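PDB 3U4T: TPR repeat-containing protein from Cytophaga hutchinsonii, which is of unknown function but carries tetratricopeptide repeats, and so probably serves as a helical scaffold for binding other proteins or peptides. Local coordinates for residues E219-E222 against A223-I227; A242-K245 against N246-A249; K58-E61 against T62-S65; F77-Y80 against G81-L84. The protein carries 1 engineered substitution. All coordinates share one frame; numbering follows the deposited sequence.

Contact 1: E219-E222 against A223-I227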
loop_
_atom_site.group_PDB
_atom_site.type_symbol
_atom_site.label_atom_id
_atom_site.label_comp_id
_atom_site.label_asym_id
_atom_site.label_seq_id
_atom_site.Cartn_x
_atom_site.Cartn_y
_atom_site.Cartn_z
ATOM N N GLU A 219 10.604 9.023 10.743
ATOM C CA GLU A 219 9.531 10.003 10.900
ATOM C C GLU A 219 9.930 11.079 11.927
ATOM O O GLU A 219 9.733 12.274 11.700
ATOM C CB GLU A 219 8.218 9.335 11.351
ATOM C CG GLU A 219 7.591 8.316 10.391
ATOM C CD GLU A 219 8.360 7.004 10.314
ATOM O OE1 GLU A 219 8.938 6.579 11.330
ATOM O OE2 GLU A 219 8.375 6.382 9.237
ATOM N N LEU A 220 10.493 10.656 13.053
ATOM C CA LEU A 220 10.907 11.590 14.099
ATOM C C LEU A 220 12.005 12.528 13.618
ATOM O O LEU A 220 12.017 13.722 13.939
ATOM C CB LEU A 220 11.381 10.821 15.339
ATOM C CG LEU A 220 10.240 10.230 16.164
ATOM C CD1 LEU A 220 10.799 9.197 17.121
ATOM C CD2 LEU A 220 9.489 11.353 16.913
ATOM N N ILE A 221 12.927 11.982 12.838
ATOM C CA ILE A 221 14.018 12.778 12.313
ATOM C C ILE A 221 13.465 13.830 11.367
ATOM O O ILE A 221 13.890 14.986 11.406
ATOM C CB ILE A 221 15.040 11.878 11.594
ATOM C CG1 ILE A 221 15.854 11.117 12.645
ATOM C CG2 ILE A 221 15.944 12.706 10.692
ATOM C CD1 ILE A 221 16.929 10.211 12.074
ATOM N N GLU A 222 12.516 13.428 10.519
ATOM C CA GLU A 222 11.896 14.354 9.569
ATOM C C GLU A 222 11.140 15.444 10.324
ATOM O O GLU A 222 11.218 16.625 9.989
ATOM C CB GLU A 222 10.924 13.609 8.646
ATOM C CG GLU A 222 10.132 14.499 7.677
ATOM C CD GLU A 222 9.223 13.678 6.774
ATOM O OE1 GLU A 222 8.195 14.191 6.273
ATOM O OE2 GLU A 222 9.558 12.496 6.564
ATOM N N ALA A 223 10.400 15.031 11.346
ATOM C CA ALA A 223 9.625 15.960 12.147
ATOM C C ALA A 223 10.554 16.956 12.837
ATOM O O ALA A 223 10.333 18.161 12.786
ATOM C CB ALA A 223 8.810 15.195 13.170
ATOM N N ASN A 224 11.607 16.459 13.470
ATOM C CA ASN A 224 12.533 17.346 14.158
ATOM C C ASN A 224 13.299 18.258 13.214
ATOM O O ASN A 224 13.597 19.406 13.562
ATOM C CB ASN A 224 13.508 16.536 15.017
ATOM C CG ASN A 224 12.904 16.122 16.346
ATOM O OD1 ASN A 224 12.728 16.939 17.246
ATOM N ND2 ASN A 224 12.575 14.850 16.471
ATOM N N GLU A 225 13.620 17.751 12.026
ATOM C CA GLU A 225 14.345 18.540 11.046
ATOM C C GLU A 225 13.502 19.737 10.653
ATOM O O GLU A 225 13.998 20.853 10.608
ATOM C CB GLU A 225 14.684 17.704 9.811
ATOM C CG GLU A 225 15.935 16.845 9.953
ATOM C CD GLU A 225 16.424 16.300 8.617
ATOM O OE1 GLU A 225 16.013 16.839 7.571
ATOM O OE2 GLU A 225 17.230 15.347 8.604
ATOM N N TYR A 226 12.229 19.511 10.372
ATOM C CA TYR A 226 11.348 20.612 10.003
ATOM C C TYR A 226 11.350 21.637 11.140
ATOM O O TYR A 226 11.600 22.820 10.928
ATOM C CB TYR A 226 9.921 20.101 9.782
ATOM C CG TYR A 226 8.913 21.219 9.602
ATOM C CD1 TYR A 226 8.733 21.832 8.360
ATOM C CD2 TYR A 226 8.185 21.714 10.687
ATOM C CE1 TYR A 226 7.866 22.895 8.202
ATOM C CE2 TYR A 226 7.322 22.787 10.533
ATOM C CZ TYR A 226 7.165 23.369 9.295
ATOM O OH TYR A 226 6.295 24.425 9.146
ATOM N N ILE A 227 11.077 21.167 12.352
ATOM C CA ILE A 227 11.044 22.051 13.501
ATOM C C ILE A 227 12.341 22.844 13.626
ATOM O O ILE A 227 12.313 24.072 13.742
ATOM C CB ILE A 227 10.790 21.256 14.800
ATOM C CG1 ILE A 227 9.487 20.468 14.676
ATOM C CG2 ILE A 227 10.681 22.209 15.988
ATOM C CD1 ILE A 227 8.273 21.341 14.501
#

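Contact 2: A242-K245 against N246-A249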
loop_
_atom_site.group_PDB
_atom_site.type_symbol
_atom_site.label_atom_id
_atom_site.label_comp_id
_atom_site.label_asym_id
_atom_site.label_seq_id
_atom_site.Cartn_x
_atom_site.Cartn_y
_atom_site.Cartn_z
ATOM N N ALA A 242 17.606 22.198 20.324
ATOM C CA ALA A 242 16.973 21.073 21.000
ATOM C C ALA A 242 16.478 20.062 19.970
ATOM O O ALA A 242 16.603 18.854 20.160
ATOM C CB ALA A 242 15.800 21.566 21.863
ATOM N N ALA A 243 15.907 20.562 18.881
ATOM C CA ALA A 243 15.402 19.684 17.842
ATOM C C ALA A 243 16.591 18.983 17.198
ATOM O O ALA A 243 16.548 17.777 16.937
ATOM C CB ALA A 243 14.620 20.484 16.810
ATOM N N TRP A 244 17.658 19.743 16.954
ATOM C CA TRP A 244 18.869 19.197 16.352
ATOM C C TRP A 244 19.411 18.118 17.270
ATOM O O TRP A 244 20.052 17.168 16.816
ATOM C CB TRP A 244 19.923 20.290 16.171
ATOM C CG TRP A 244 19.705 21.177 14.976
ATOM C CD1 TRP A 244 19.794 22.537 14.942
ATOM C CD2 TRP A 244 19.392 20.764 13.637
ATOM N NE1 TRP A 244 19.560 23.000 13.669
ATOM C CE2 TRP A 244 19.317 21.937 12.851
ATOM C CE3 TRP A 244 19.182 19.524 13.027
ATOM C CZ2 TRP A 244 19.023 21.901 11.489
ATOM C CZ3 TRP A 244 18.893 19.494 11.667
ATOM C CH2 TRP A 244 18.822 20.678 10.914
ATOM N N LYS A 245 19.143 18.263 18.563
ATOM C CA LYS A 245 19.619 17.282 19.519
ATOM C C LYS A 245 18.763 16.030 19.466
ATOM O O LYS A 245 19.288 14.925 19.472
ATOM C CB LYS A 245 19.634 17.866 20.938
ATOM C CG LYS A 245 20.739 18.901 21.172
ATOM C CD LYS A 245 20.640 19.554 22.552
ATOM C CE LYS A 245 21.722 20.619 22.747
ATOM N NZ LYS A 245 21.386 21.581 23.839
ATOM N N ASN A 246 17.447 16.182 19.399
ATOM C CA ASN A 246 16.597 14.996 19.344
ATOM C C ASN A 246 16.987 14.067 18.206
ATOM O O ASN A 246 16.807 12.852 18.297
ATOM C CB ASN A 246 15.141 15.386 19.188
ATOM C CG ASN A 246 14.687 16.288 20.286
ATOM O OD1 ASN A 246 15.162 16.175 21.418
ATOM N ND2 ASN A 246 13.763 17.190 19.975
ATOM N N ILE A 247 17.528 14.640 17.134
ATOM C CA ILE A 247 17.935 13.843 15.987
ATOM C C ILE A 247 19.192 13.022 16.263
ATOM O O ILE A 247 19.245 11.831 15.928
ATOM C CB ILE A 247 18.158 14.732 14.763
ATOM C CG1 ILE A 247 16.836 15.405 14.399
ATOM C CG2 ILE A 247 18.690 13.899 13.587
ATOM C CD1 ILE A 247 16.964 16.461 13.340
ATOM N N LEU A 248 20.202 13.651 16.867
ATOM C CA LEU A 248 21.450 12.957 17.199
ATOM C C LEU A 248 21.150 11.845 18.199
ATOM O O LEU A 248 21.704 10.748 18.102
ATOM C CB LEU A 248 22.466 13.936 17.797
ATOM C CG LEU A 248 22.985 15.020 16.848
ATOM C CD1 LEU A 248 23.923 15.989 17.554
ATOM C CD2 LEU A 248 23.700 14.328 15.717
ATOM N N ALA A 249 20.275 12.131 19.165
ATOM C CA ALA A 249 19.877 11.148 20.172
ATOM C C ALA A 249 19.348 9.894 19.458
ATOM O O ALA A 249 19.422 8.781 19.989
ATOM C CB ALA A 249 18.786 11.743 21.096
#

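Contact 3: K58-E61 against T62-S65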
loop_
_atom_site.group_PDB
_atom_site.type_symbol
_atom_site.label_atom_id
_atom_site.label_comp_id
_atom_site.label_asym_id
_atom_site.label_seq_id
_atom_site.Cartn_x
_atom_site.Cartn_y
_atom_site.Cartn_z
ATOM N N LYS A 58 1.153 -20.965 -15.579
ATOM C CA LYS A 58 0.697 -22.161 -16.269
ATOM C C LYS A 58 -0.539 -22.734 -15.584
ATOM O O LYS A 58 -1.463 -23.203 -16.252
ATOM C CB LYS A 58 1.799 -23.226 -16.321
ATOM C CG LYS A 58 1.375 -24.477 -17.096
ATOM C CD LYS A 58 2.547 -25.385 -17.499
ATOM C CE LYS A 58 3.100 -26.202 -16.340
ATOM N NZ LYS A 58 4.188 -27.119 -16.800
ATOM N N ASP A 59 -0.558 -22.691 -14.254
ATOM C CA ASP A 59 -1.685 -23.218 -13.488
ATOM C C ASP A 59 -2.962 -22.404 -13.616
ATOM O O ASP A 59 -4.047 -22.963 -13.776
ATOM C CB ASP A 59 -1.328 -23.327 -12.007
ATOM C CG ASP A 59 -0.648 -24.644 -11.650
ATOM O OD1 ASP A 59 -0.514 -25.525 -12.522
ATOM O OD2 ASP A 59 -0.256 -24.790 -10.472
ATOM N N ILE A 60 -2.855 -21.084 -13.543
ATOM C CA ILE A 60 -4.060 -20.283 -13.644
ATOM C C ILE A 60 -4.618 -20.355 -15.062
ATOM O O ILE A 60 -5.813 -20.151 -15.276
ATOM C CB ILE A 60 -3.802 -18.816 -13.255
ATOM C CG1 ILE A 60 -5.134 -18.118 -13.008
ATOM C CG2 ILE A 60 -3.022 -18.113 -14.338
ATOM C CD1 ILE A 60 -5.905 -18.708 -11.846
ATOM N N GLU A 61 -3.760 -20.666 -16.033
ATOM C CA GLU A 61 -4.215 -20.755 -17.415
ATOM C C GLU A 61 -4.806 -22.133 -17.688
ATOM O O GLU A 61 -5.727 -22.278 -18.487
ATOM C CB GLU A 61 -3.062 -20.423 -18.377
ATOM C CG GLU A 61 -2.533 -18.995 -18.163
ATOM C CD GLU A 61 -1.477 -18.559 -19.167
ATOM O OE1 GLU A 61 -0.562 -19.357 -19.470
ATOM O OE2 GLU A 61 -1.552 -17.402 -19.638
ATOM N N THR A 62 -4.284 -23.150 -17.016
ATOM C CA THR A 62 -4.813 -24.488 -17.177
ATOM C C THR A 62 -6.199 -24.395 -16.545
ATOM O O THR A 62 -7.187 -24.895 -17.083
ATOM C CB THR A 62 -3.953 -25.514 -16.421
ATOM O OG1 THR A 62 -2.703 -25.678 -17.103
ATOM C CG2 THR A 62 -4.667 -26.857 -16.337
ATOM N N TYR A 63 -6.273 -23.739 -15.394
ATOM C CA TYR A 63 -7.552 -23.556 -14.733
ATOM C C TYR A 63 -8.605 -22.968 -15.693
ATOM O O TYR A 63 -9.669 -23.556 -15.878
ATOM C CB TYR A 63 -7.382 -22.619 -13.544
ATOM C CG TYR A 63 -8.683 -22.225 -12.893
ATOM C CD1 TYR A 63 -9.428 -23.153 -12.174
ATOM C CD2 TYR A 63 -9.151 -20.917 -12.969
ATOM C CE1 TYR A 63 -10.608 -22.788 -11.538
ATOM C CE2 TYR A 63 -10.332 -20.541 -12.338
ATOM C CZ TYR A 63 -11.051 -21.484 -11.623
ATOM O OH TYR A 63 -12.214 -21.134 -10.995
ATOM N N PHE A 64 -8.303 -21.817 -16.302
ATOM C CA PHE A 64 -9.252 -21.160 -17.211
ATOM C C PHE A 64 -9.564 -21.885 -18.522
ATOM O O PHE A 64 -10.517 -21.534 -19.219
ATOM C CB PHE A 64 -8.802 -19.726 -17.516
ATOM C CG PHE A 64 -9.143 -18.753 -16.439
ATOM C CD1 PHE A 64 -10.463 -18.562 -16.063
ATOM C CD2 PHE A 64 -8.144 -18.070 -15.753
ATOM C CE1 PHE A 64 -10.795 -17.688 -15.007
ATOM C CE2 PHE A 64 -8.459 -17.196 -14.699
ATOM C CZ PHE A 64 -9.788 -17.010 -14.324
ATOM N N SER A 65 -8.774 -22.894 -18.860
ATOM C CA SER A 65 -9.020 -23.654 -20.073
ATOM C C SER A 65 -9.869 -24.864 -19.702
ATOM O O SER A 65 -10.228 -25.668 -20.559
ATOM C CB SER A 65 -7.692 -24.122 -20.657
ATOM O OG SER A 65 -7.122 -25.103 -19.806
HETATM O O HOH W 1 -0.920 -26.470 -15.454
#

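Contact 4: F77-Y80 against G81-L84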
loop_
_atom_site.group_PDB
_atom_site.type_symbol
_atom_site.label_atom_id
_atom_site.label_comp_id
_atom_site.label_asym_id
_atom_site.label_seq_id
_atom_site.Cartn_x
_atom_site.Cartn_y
_atom_site.Cartn_z
ATOM N N PHE A 77 -9.998 -14.271 -11.320
ATOM C CA PHE A 77 -9.538 -13.223 -12.235
ATOM C C PHE A 77 -8.499 -12.361 -11.514
ATOM O O PHE A 77 -7.474 -11.972 -12.097
ATOM C CB PHE A 77 -10.716 -12.360 -12.692
ATOM C CG PHE A 77 -11.650 -13.063 -13.620
ATOM C CD1 PHE A 77 -11.433 -13.038 -14.998
ATOM C CD2 PHE A 77 -12.720 -13.800 -13.120
ATOM C CE1 PHE A 77 -12.276 -13.740 -15.869
ATOM C CE2 PHE A 77 -13.569 -14.507 -13.979
ATOM C CZ PHE A 77 -13.344 -14.478 -15.352
ATOM N N GLU A 78 -8.764 -12.077 -10.241
ATOM C CA GLU A 78 -7.848 -11.276 -9.431
ATOM C C GLU A 78 -6.445 -11.875 -9.439
ATOM O O GLU A 78 -5.476 -11.185 -9.749
ATOM C CB GLU A 78 -8.366 -11.179 -7.998
ATOM C CG GLU A 78 -7.338 -10.736 -6.988
ATOM C CD GLU A 78 -7.913 -10.661 -5.591
ATOM O OE1 GLU A 78 -8.764 -11.510 -5.241
ATOM O OE2 GLU A 78 -7.505 -9.760 -4.837
ATOM N N TYR A 79 -6.340 -13.162 -9.113
ATOM C CA TYR A 79 -5.044 -13.822 -9.101
ATOM C C TYR A 79 -4.444 -13.978 -10.491
ATOM O O TYR A 79 -3.228 -14.071 -10.637
ATOM C CB TYR A 79 -5.137 -15.177 -8.401
ATOM C CG TYR A 79 -5.084 -15.025 -6.898
ATOM C CD1 TYR A 79 -6.248 -14.881 -6.148
ATOM C CD2 TYR A 79 -3.861 -14.885 -6.247
ATOM C CE1 TYR A 79 -6.192 -14.589 -4.795
ATOM C CE2 TYR A 79 -3.794 -14.593 -4.900
ATOM C CZ TYR A 79 -4.955 -14.441 -4.181
ATOM O OH TYR A 79 -4.866 -14.103 -2.859
ATOM N N TYR A 80 -5.287 -13.992 -11.516
ATOM C CA TYR A 80 -4.768 -14.107 -12.868
ATOM C C TYR A 80 -3.975 -12.833 -13.098
ATOM O O TYR A 80 -2.835 -12.878 -13.563
ATOM C CB TYR A 80 -5.901 -14.215 -13.889
ATOM C CG TYR A 80 -5.427 -14.583 -15.279
ATOM C CD1 TYR A 80 -4.129 -15.049 -15.495
ATOM C CD2 TYR A 80 -6.287 -14.503 -16.373
ATOM C CE1 TYR A 80 -3.698 -15.429 -16.775
ATOM C CE2 TYR A 80 -5.869 -14.877 -17.650
ATOM C CZ TYR A 80 -4.574 -15.336 -17.841
ATOM O OH TYR A 80 -4.142 -15.673 -19.096
ATOM N N GLY A 81 -4.587 -11.701 -12.745
ATOM C CA GLY A 81 -3.936 -10.410 -12.889
ATOM C C GLY A 81 -2.711 -10.265 -12.001
ATOM O O GLY A 81 -1.672 -9.750 -12.441
ATOM N N LYS A 82 -2.809 -10.698 -10.745
ATOM C CA LYS A 82 -1.654 -10.598 -9.866
ATOM C C LYS A 82 -0.509 -11.402 -10.475
ATOM O O LYS A 82 0.645 -10.981 -10.433
ATOM C CB LYS A 82 -1.952 -11.148 -8.473
ATOM C CG LYS A 82 -2.853 -10.294 -7.612
ATOM C CD LYS A 82 -2.923 -10.883 -6.207
ATOM C CE LYS A 82 -3.975 -10.204 -5.353
ATOM N NZ LYS A 82 -3.781 -8.736 -5.283
ATOM N N ILE A 83 -0.835 -12.563 -11.040
ATOM C CA ILE A 83 0.185 -13.408 -11.656
ATOM C C ILE A 83 0.761 -12.785 -12.914
ATOM O O ILE A 83 1.957 -12.896 -13.160
ATOM C CB ILE A 83 -0.368 -14.812 -11.975
ATOM C CG1 ILE A 83 -0.704 -15.527 -10.674
ATOM C CG2 ILE A 83 0.660 -15.626 -12.725
ATOM C CD1 ILE A 83 -1.499 -16.792 -10.870
ATOM N N LEU A 84 -0.083 -12.128 -13.706
ATOM C CA LEU A 84 0.383 -11.482 -14.936
ATOM C C LEU A 84 1.233 -10.268 -14.590
ATOM O O LEU A 84 2.280 -10.028 -15.195
ATOM C CB LEU A 84 -0.802 -11.056 -15.819
ATOM C CG LEU A 84 -1.535 -12.205 -16.532
ATOM C CD1 LEU A 84 -2.859 -11.723 -17.079
ATOM C CD2 LEU A 84 -0.657 -12.774 -17.654
#

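Contact 1: E219-E222 against A223-I227
Glu219 begins the series by accepting the backbone N-H of Ala223 on its carbonyl, with Ala223 N 2.9 Å from Glu219 O, one regular turn within helix 217-233. The methyl group of Ala223 faces helix 199-209, where it packs on Tyr202 and Ile206. At Leu220 the pattern becomes richer, because its carbonyl oxygen is gripped twice by one residue. Asn224 N lies 2.8 Å from Leu220 O, and Asn224 ND2 approaches the same oxygen to 2.8 Å from the opposite face of the carbonyl plane. The side-chain bond is bent, with an N-H...O angle of 141°, and its donor stands 48° out of that plane. With chi1 at -81°, Asn224 CG sits beside its own backbone N, and the amide folds back over the preceding turn; OD1 is left to accept from Asn246 ND2 of helix 237-250. Ile221 follows with a backbone bond to Glu225 and a plain van der Waals contact: the two side chains run alongside each other, the Ile221 CG2 methyl 3.6 Å from the carboxylate oxygen Glu225 OE2, while Glu225 CG presses to 3.1 Å from Ile221 O. Glu222 closes the walk by accepting Tyr226 N at 3.1 Å from Glu222 O, but its extended carboxylate leaves the helix, OE1 meeting Arg184 NE and Tyr202 OH. Chemically, an asparagine amide that binds its own helix through the N-H and a second helix through the oxygen has both ends engaged, which fixes its flip and satisfies a buried polar group between packed helices.

Contact 2: A242-K245 against N246-A249
Trp244 and Ile247 form an apolar contact three residues apart on helix 237-250, close to the C-terminal end of the modelled chain and between helices 217-233 and 255-261. The two side chains lie alongside one another and point the same way. The terminal methyl CD1 of Ile247 meets the six-membered part of the indole, 3.8 Å from Trp244 CE3, at an oblique approach. Trp244 swings its ring back toward the preceding turn, CG lying opposite the carbonyl carbon at chi1 -79°, while Ile247 sends CG1 in the same sense and extends from there, bringing CD1 to the indole. Ile247 CG1 also rests 3.5 Å from Ala243 O. Beyond the pair, the indole meets Tyr229 edge-to-face and touches Ala257 and Leu261, whereas Leu248 packs on Ile258 and Leu261 with its CG 3.6 Å from Trp244 O. The backbone beneath varies in quality. Asn246 N binds Ala242 O at 2.9 Å, Ile247 N reaches Ala243 O only at a long 3.3 Å, and Ala249 N meets Lys245 O at 3.0 Å with a nearly straight N-H...O angle of 172°. The Asn246 amide passes close to Ala242 O without bonding to it, ND2 standing 3.3 Å away at a poor angle; ND2 is instead hydrogen-bonded to Asn224 OD1 of helix 217-233. The Trp244-Ile247 pair is thus held by dispersion, with no polar lock, whereas Asn246 bonds to the neighbouring helix; the rotation of the indole probably depends on the groups that adjoining helices press against it.

Contact 3: K58-E61 against T62-S65
Thr62 N and Tyr63 N bind Lys58 O and Asp59 O, each at 2.9 Å, in ordinary i to i+4 fashion along helix 53-64. The next bond is less regular, for Phe64 N reaches Ile60 O at 3.2 Å from 38° above the carbonyl plane, and the bond of Ser65 N to Glu61 O is weak. Thr62 O takes both Ser65 N and, at 2.7 Å, Ser65 OG, the two donors arriving from the same face of its plane. At the other end of the segment Thr62 OG1 lies within hydrogen-bonding distance of Lys58 O and 2.6 Å from a water, which in turn donates to Asp59 OD1, so the water bridges the hydroxyl and the carboxylate. The apolar side is built by Ile60. Its CG1 is anti to the backbone N (chi1 -165°), and beyond it chi2 bends CD1 toward both aromatic residues. Ile60 CG1 lies 3.8 Å from Phe64 CE2, the two side chains running together, while CD1 meets Tyr63 CD2 at 4.1 Å. Tyr63 CD2 in turn sits over the centre of one Phe64 face. Replacing Phe64 with an alanine would probably open a gap beside Ile60 CG1 and leave the Tyr63 ring without the face it rests on. Around this turn, helix 40-49 holds one side, Arg43 making a salt bridge through NE with Asp59 OD2 and Tyr40 touching Thr62; helix 74-86 takes the other, where the Phe64 ring meets those of Phe77 and Tyr80.

Contact 4: F77-Y80 against G81-L84
Tyr80 carries its CG anti to the backbone N at chi1 -170°, while Leu84 folds its CG back beside its own N at chi1 -73°, and the two swings bring a methyl group over a ring. Leu84 CD1 stands 3.9 Å from the centroid of the Tyr80 ring and 15° off its normal, a CH-pi contact made over the face and displaced toward the rim. A neighbouring pair relies on charge: Glu78 and Lys82 lie side by side, with Lys82 CE 3.6 Å from Glu78 OE2. The bend at chi4 takes NZ to 3.9 Å from that oxygen, a long and secondary salt bridge, for the stronger partner of Glu78 OE2 is Arg107 NH2. Lys82 CD also meets Tyr79 CE2 obliquely at 4.0 Å. A leucine in place of Tyr80 would probably leave Glu61 OE2 without its phenolic partner and the Leu84 methyl without a ring face. Tyr80 touches Ile60 of helix 53-64 and Gln96 of helix 90-103, so its ring lies between the helices before and after its own. Such a placement is consistent with the helix-on-helix stacking of a TPR alpha-solenoid.

The four contacts fall into two pairs at opposite sides of the chain's centre. Contacts 1 and 2 lie on successive helices with centres about 9 Å apart, linked by the probable asparagine-asparagine hydrogen bond (Asn224 OD1 to Asn246 ND2, 2.9 Å) and by packing of Glu225 CG on Ile247 CD1 at 3.6 Å. Contacts 3 and 4, also on successive helices, are about 11 Å apart between centres; Glu61 OE2 lies 3.2 Å from Tyr80 OH, a probable hydrogen bond. Between the pairs the centres of contacts 2 and 3 stand about 57 Å apart, and even contacts 1 and 4 have nearest atoms about 24 Å apart. With no functional site identified, local helix turns are best read as surfaces by which consecutive helices stack.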